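Local coordinates for protein phosphoribosylamine--glycine ligase (Thermotoga maritima, PDB 1VKZ) that catalyses the ATP-dependent joining of glycine to 5-phosphoribosylamine, giving glycinamide ribonucleotide in the second step of de novo purine biosynthesis, at residues V16-H28 against Y39-D53. Numbering follows the deposited sequence.
Sequences VRVHILGSGGREH and YEVHFYPGNAGTKRD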
loop_
_atom_site.group_PDB
_atom_site.type_symbol
_atom_site.label_atom_id
_atom_site.label_comp_id
_atom_site.label_asym_id
_atom_site.label_seq_id
_atom_site.Cartn_x
_atom_site.Cartn_y
_atom_site.Cartn_z
ATOM N N VAL A 16 -16.247 -7.077 -19.934
ATOM C CA VAL A 16 -15.228 -6.430 -20.820
ATOM C C VAL A 16 -14.518 -5.239 -20.134
ATOM O O VAL A 16 -13.398 -4.868 -20.538
ATOM C CB VAL A 16 -15.849 -5.960 -22.184
ATOM C CG1 VAL A 16 -14.772 -5.373 -23.113
ATOM C CG2 VAL A 16 -16.576 -7.111 -22.884
ATOM N N ARG A 17 -15.132 -4.650 -19.103
ATOM C CA ARG A 17 -14.672 -3.354 -18.594
ATOM C C ARG A 17 -14.220 -3.335 -17.130
ATOM O O ARG A 17 -14.874 -3.894 -16.238
ATOM C CB ARG A 17 -15.744 -2.310 -18.804
ATOM C CG ARG A 17 -16.698 -2.673 -19.923
ATOM C CD ARG A 17 -17.450 -1.524 -20.532
ATOM N NE ARG A 17 -17.797 -0.504 -19.560
ATOM C CZ ARG A 17 -18.749 0.393 -19.734
ATOM N NH1 ARG A 17 -19.488 0.409 -20.851
ATOM N NH2 ARG A 17 -18.975 1.285 -18.773
ATOM N N VAL A 18 -13.100 -2.638 -16.910
ATOM C CA VAL A 18 -12.471 -2.510 -15.613
ATOM C C VAL A 18 -12.568 -1.081 -15.107
ATOM O O VAL A 18 -12.303 -0.114 -15.813
ATOM C CB VAL A 18 -11.016 -2.936 -15.707
ATOM C CG1 VAL A 18 -10.316 -2.839 -14.352
ATOM C CG2 VAL A 18 -10.941 -4.350 -16.275
ATOM N N HIS A 19 -12.966 -0.953 -13.860
ATOM C CA HIS A 19 -13.146 0.344 -13.278
ATOM C C HIS A 19 -12.247 0.527 -12.069
ATOM O O HIS A 19 -12.335 -0.205 -11.092
ATOM C CB HIS A 19 -14.581 0.423 -12.888
ATOM C CG HIS A 19 -15.509 0.390 -14.051
ATOM N ND1 HIS A 19 -15.853 1.522 -14.752
ATOM C CD2 HIS A 19 -16.184 -0.627 -14.626
ATOM C CE1 HIS A 19 -16.733 1.213 -15.686
ATOM N NE2 HIS A 19 -16.952 -0.086 -15.630
ATOM N N ILE A 20 -11.345 1.487 -12.150
ATOM C CA ILE A 20 -10.359 1.669 -11.106
ATOM C C ILE A 20 -10.631 2.964 -10.346
ATOM O O ILE A 20 -10.616 4.099 -10.901
ATOM C CB ILE A 20 -8.925 1.622 -11.724
ATOM C CG1 ILE A 20 -8.710 0.256 -12.372
ATOM C CG2 ILE A 20 -7.844 1.859 -10.672
ATOM C CD1 ILE A 20 -7.622 0.199 -13.289
ATOM N N LEU A 21 -10.878 2.800 -9.058
ATOM C CA LEU A 21 -11.042 3.966 -8.179
ATOM C C LEU A 21 -9.685 4.469 -7.656
ATOM O O LEU A 21 -8.933 3.730 -7.082
ATOM C CB LEU A 21 -11.993 3.615 -7.053
ATOM C CG LEU A 21 -13.460 3.306 -7.395
ATOM C CD1 LEU A 21 -13.757 2.910 -8.786
ATOM C CD2 LEU A 21 -13.972 2.220 -6.466
ATOM N N GLY A 22 -9.385 5.736 -7.913
ATOM C CA GLY A 22 -8.200 6.383 -7.412
ATOM C C GLY A 22 -7.458 7.200 -8.455
ATOM O O GLY A 22 -7.881 7.309 -9.621
ATOM N N SER A 23 -6.333 7.767 -8.021
ATOM C CA SER A 23 -5.559 8.692 -8.840
ATOM C C SER A 23 -4.023 8.554 -8.761
ATOM O O SER A 23 -3.316 9.399 -9.323
ATOM C CB SER A 23 -5.944 10.124 -8.443
ATOM O OG SER A 23 -5.969 10.219 -7.036
ATOM N N GLY A 24 -3.513 7.511 -8.100
ATOM C CA GLY A 24 -2.085 7.338 -7.896
ATOM C C GLY A 24 -1.474 6.421 -8.923
ATOM O O GLY A 24 -2.135 6.009 -9.828
ATOM N N GLY A 25 -0.186 6.122 -8.761
ATOM C CA GLY A 25 0.556 5.247 -9.663
ATOM C C GLY A 25 0.159 3.800 -9.557
ATOM O O GLY A 25 0.254 3.076 -10.537
ATOM N N ARG A 26 -0.314 3.378 -8.382
ATOM C CA ARG A 26 -0.891 2.035 -8.173
ATOM C C ARG A 26 -2.061 1.844 -9.097
ATOM O O ARG A 26 -2.155 0.857 -9.817
ATOM C CB ARG A 26 -1.340 1.930 -6.727
ATOM C CG ARG A 26 -2.107 0.707 -6.295
ATOM C CD ARG A 26 -2.374 0.691 -4.788
ATOM N NE ARG A 26 -3.016 1.921 -4.316
ATOM C CZ ARG A 26 -2.921 2.454 -3.081
ATOM N NH1 ARG A 26 -2.205 1.896 -2.120
ATOM N NH2 ARG A 26 -3.561 3.584 -2.813
ATOM N N GLU A 27 -2.936 2.839 -9.118
ATOM C CA GLU A 27 -4.140 2.803 -9.891
ATOM C C GLU A 27 -3.788 2.792 -11.372
ATOM O O GLU A 27 -4.340 2.010 -12.151
ATOM C CB GLU A 27 -4.995 4.009 -9.542
ATOM C CG GLU A 27 -5.683 3.909 -8.185
ATOM C CD GLU A 27 -4.793 4.143 -6.963
ATOM O OE1 GLU A 27 -3.750 4.845 -7.020
ATOM O OE2 GLU A 27 -5.160 3.646 -5.899
ATOM N N HIS A 28 -2.861 3.657 -11.750
ATOM C CA HIS A 28 -2.424 3.732 -13.120
ATOM C C HIS A 28 -1.707 2.448 -13.508
ATOM O O HIS A 28 -1.933 1.926 -14.572
ATOM C CB HIS A 28 -1.555 4.985 -13.335
ATOM C CG HIS A 28 -1.157 5.210 -14.758
ATOM N ND1 HIS A 28 -0.092 6.012 -15.113
ATOM C CD2 HIS A 28 -1.671 4.733 -15.916
ATOM C CE1 HIS A 28 0.031 6.013 -16.431
ATOM N NE2 HIS A 28 -0.901 5.231 -16.942
ATOM N N TYR A 39 -8.425 -4.899 -22.099
ATOM C CA TYR A 39 -9.650 -4.480 -21.408
ATOM C C TYR A 39 -9.891 -2.967 -21.513
ATOM O O TYR A 39 -8.943 -2.187 -21.679
ATOM C CB TYR A 39 -9.614 -4.898 -19.946
ATOM C CG TYR A 39 -9.643 -6.384 -19.760
ATOM C CD1 TYR A 39 -10.848 -7.078 -19.729
ATOM C CD2 TYR A 39 -8.477 -7.097 -19.612
ATOM C CE1 TYR A 39 -10.875 -8.457 -19.571
ATOM C CE2 TYR A 39 -8.494 -8.466 -19.442
ATOM C CZ TYR A 39 -9.687 -9.144 -19.427
ATOM O OH TYR A 39 -9.685 -10.514 -19.287
ATOM N N GLU A 40 -11.164 -2.573 -21.426
ATOM C CA GLU A 40 -11.564 -1.170 -21.486
ATOM C C GLU A 40 -11.506 -0.656 -20.062
ATOM O O GLU A 40 -12.180 -1.190 -19.185
ATOM C CB GLU A 40 -12.988 -1.059 -22.042
ATOM C CG GLU A 40 -13.297 0.203 -22.848
ATOM C CD GLU A 40 -14.798 0.405 -23.068
ATOM O OE1 GLU A 40 -15.524 0.522 -22.059
ATOM O OE2 GLU A 40 -15.255 0.465 -24.239
ATOM N N VAL A 41 -10.691 0.368 -19.818
ATOM C CA VAL A 41 -10.364 0.742 -18.467
ATOM C C VAL A 41 -10.869 2.144 -18.172
ATOM O O VAL A 41 -10.631 3.082 -18.916
ATOM C CB VAL A 41 -8.837 0.520 -18.188
ATOM C CG1 VAL A 41 -8.361 1.201 -16.909
ATOM C CG2 VAL A 41 -8.528 -0.982 -18.124
ATOM N N HIS A 42 -11.609 2.257 -17.080
ATOM C CA HIS A 42 -12.091 3.528 -16.593
ATOM C C HIS A 42 -11.477 3.840 -15.225
ATOM O O HIS A 42 -11.490 3.017 -14.309
ATOM C CB HIS A 42 -13.607 3.502 -16.513
ATOM C CG HIS A 42 -14.258 3.088 -17.793
ATOM N ND1 HIS A 42 -14.598 3.986 -18.783
ATOM C CD2 HIS A 42 -14.584 1.865 -18.266
ATOM C CE1 HIS A 42 -15.121 3.334 -19.804
ATOM N NE2 HIS A 42 -15.124 2.043 -19.513
ATOM N N PHE A 43 -10.938 5.046 -15.100
ATOM C CA PHE A 43 -10.358 5.489 -13.854
ATOM C C PHE A 43 -11.219 6.567 -13.213
ATOM O O PHE A 43 -11.806 7.398 -13.898
ATOM C CB PHE A 43 -9.010 6.063 -14.098
ATOM C CG PHE A 43 -8.085 5.177 -14.843
ATOM C CD1 PHE A 43 -8.019 5.235 -16.233
ATOM C CD2 PHE A 43 -7.174 4.380 -14.162
ATOM C CE1 PHE A 43 -7.081 4.469 -16.939
ATOM C CE2 PHE A 43 -6.254 3.635 -14.854
ATOM C CZ PHE A 43 -6.212 3.688 -16.278
ATOM N N TYR A 44 -11.285 6.541 -11.890
ATOM C CA TYR A 44 -12.172 7.420 -11.133
ATOM C C TYR A 44 -11.450 7.988 -9.904
ATOM O O TYR A 44 -11.401 7.313 -8.879
ATOM C CB TYR A 44 -13.373 6.633 -10.656
ATOM C CG TYR A 44 -14.153 5.946 -11.740
ATOM C CD1 TYR A 44 -13.737 4.721 -12.254
ATOM C CD2 TYR A 44 -15.324 6.502 -12.244
ATOM C CE1 TYR A 44 -14.466 4.090 -13.255
ATOM C CE2 TYR A 44 -16.059 5.866 -13.249
ATOM C CZ TYR A 44 -15.619 4.667 -13.722
ATOM O OH TYR A 44 -16.311 4.064 -14.689
ATOM N N PRO A 45 -10.903 9.206 -9.964
ATOM C CA PRO A 45 -10.862 10.074 -11.150
ATOM C C PRO A 45 -9.615 9.982 -12.024
ATOM O O PRO A 45 -9.482 10.743 -12.956
ATOM C CB PRO A 45 -10.943 11.464 -10.527
ATOM C CG PRO A 45 -10.196 11.316 -9.258
ATOM C CD PRO A 45 -10.357 9.896 -8.795
ATOM N N GLY A 46 -8.713 9.059 -11.750
ATOM C CA GLY A 46 -7.441 9.060 -12.435
ATOM C C GLY A 46 -6.649 10.363 -12.297
ATOM O O GLY A 46 -6.779 11.118 -11.316
ATOM N N ASN A 47 -5.798 10.592 -13.298
ATOM C CA ASN A 47 -4.983 11.785 -13.424
ATOM C C ASN A 47 -4.578 11.946 -14.889
ATOM O O ASN A 47 -4.964 11.165 -15.729
ATOM C CB ASN A 47 -3.767 11.631 -12.535
ATOM C CG ASN A 47 -3.020 10.367 -12.812
ATOM O OD1 ASN A 47 -2.554 10.151 -13.941
ATOM N ND2 ASN A 47 -2.928 9.493 -11.799
ATOM N N ALA A 48 -3.777 12.944 -15.210
ATOM C CA ALA A 48 -3.481 13.248 -16.612
ATOM C C ALA A 48 -2.664 12.159 -17.341
ATOM O O ALA A 48 -2.620 12.119 -18.567
ATOM C CB ALA A 48 -2.768 14.651 -16.715
ATOM N N GLY A 49 -2.000 11.302 -16.576
ATOM C CA GLY A 49 -1.244 10.202 -17.125
ATOM C C GLY A 49 -2.118 9.029 -17.454
ATOM O O GLY A 49 -1.775 8.239 -18.339
ATOM N N THR A 50 -3.251 8.889 -16.757
ATOM C CA THR A 50 -4.078 7.683 -16.900
ATOM C C THR A 50 -4.912 7.718 -18.160
ATOM O O THR A 50 -5.470 6.706 -18.582
ATOM C CB THR A 50 -4.942 7.440 -15.645
ATOM O OG1 THR A 50 -5.668 8.603 -15.292
ATOM C CG2 THR A 50 -4.098 7.218 -14.448
ATOM N N LYS A 51 -4.973 8.898 -18.772
ATOM C CA LYS A 51 -5.544 9.063 -20.112
ATOM C C LYS A 51 -4.844 8.207 -21.180
ATOM O O LYS A 51 -5.444 7.909 -22.202
ATOM C CB LYS A 51 -5.541 10.550 -20.515
ATOM C CG LYS A 51 -6.535 11.404 -19.717
ATOM C CD LYS A 51 -6.784 12.772 -20.366
ATOM C CE LYS A 51 -7.660 13.711 -19.502
ATOM N NZ LYS A 51 -8.991 13.130 -19.133
ATOM N N ARG A 52 -3.598 7.794 -20.947
ATOM C CA ARG A 52 -2.860 6.949 -21.911
ATOM C C ARG A 52 -3.455 5.580 -22.070
ATOM O O ARG A 52 -3.336 4.967 -23.110
ATOM C CB ARG A 52 -1.434 6.712 -21.457
ATOM C CG ARG A 52 -0.585 7.928 -21.304
ATOM C CD ARG A 52 0.747 7.613 -20.693
ATOM N NE ARG A 52 1.660 8.710 -20.949
ATOM C CZ ARG A 52 2.976 8.598 -21.056
ATOM N NH1 ARG A 52 3.578 7.418 -20.929
ATOM N NH2 ARG A 52 3.693 9.686 -21.293
ATOM N N ASP A 53 -4.048 5.083 -21.005
ATOM C CA ASP A 53 -4.451 3.700 -20.939
ATOM C C ASP A 53 -5.938 3.524 -20.687
ATOM O O ASP A 53 -6.415 2.418 -20.706
ATOM C CB ASP A 53 -3.575 3.016 -19.905
ATOM C CG ASP A 53 -2.102 3.206 -20.220
ATOM O OD1 ASP A 53 -1.749 2.902 -21.380
ATOM O OD2 ASP A 53 -1.252 3.716 -19.444
#
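Ile20 and Phe43 pair in register on neighbouring parallel strands, 17-22 and 40-43, of a right-handed beta-alpha-beta crossover in the Rossmann-like N domain. Val18 and Ile20 each donate and accept: Val18 N to Glu40 O, His42 N to Val18 O, Ile20 N to His42 O, Tyr44 N to Ile20 O. In the tight part Ile20 CD1 packs 3.8 Å from Val41 CG1 and meets Phe43 CE2, and helix 25-36 closes over that face. Thr50 CB sits over the centre of the Phe43 ring, opposite Val41 CG1. On the other face His19 ND1 and Tyr44 OH share a 2.6 Å hydrogen bond, ring rim to ring rim; His19 NE2 is hydrogen-bonded to Glu71 OE2. The strand starts are looser, with Val16 and Glu40 exposed to solvent and Arg17 partly so. Glu40 OE1 lies 3.5 Å from Arg17 NE, well out of the guanidinium plane, so the pairing is one of charge, with no N-H aimed at the oxygen. Past the strands, His28 swings CG anti to the backbone N (chi1 -175°), which carries NE2 to the anti lone pair of Asp53 OD2 at 2.9 Å. Its ND1 takes the N-H of Phe358, so both nitrogens are used, fixing the ring's rotation and pointing to a neutral NE2-H imidazole.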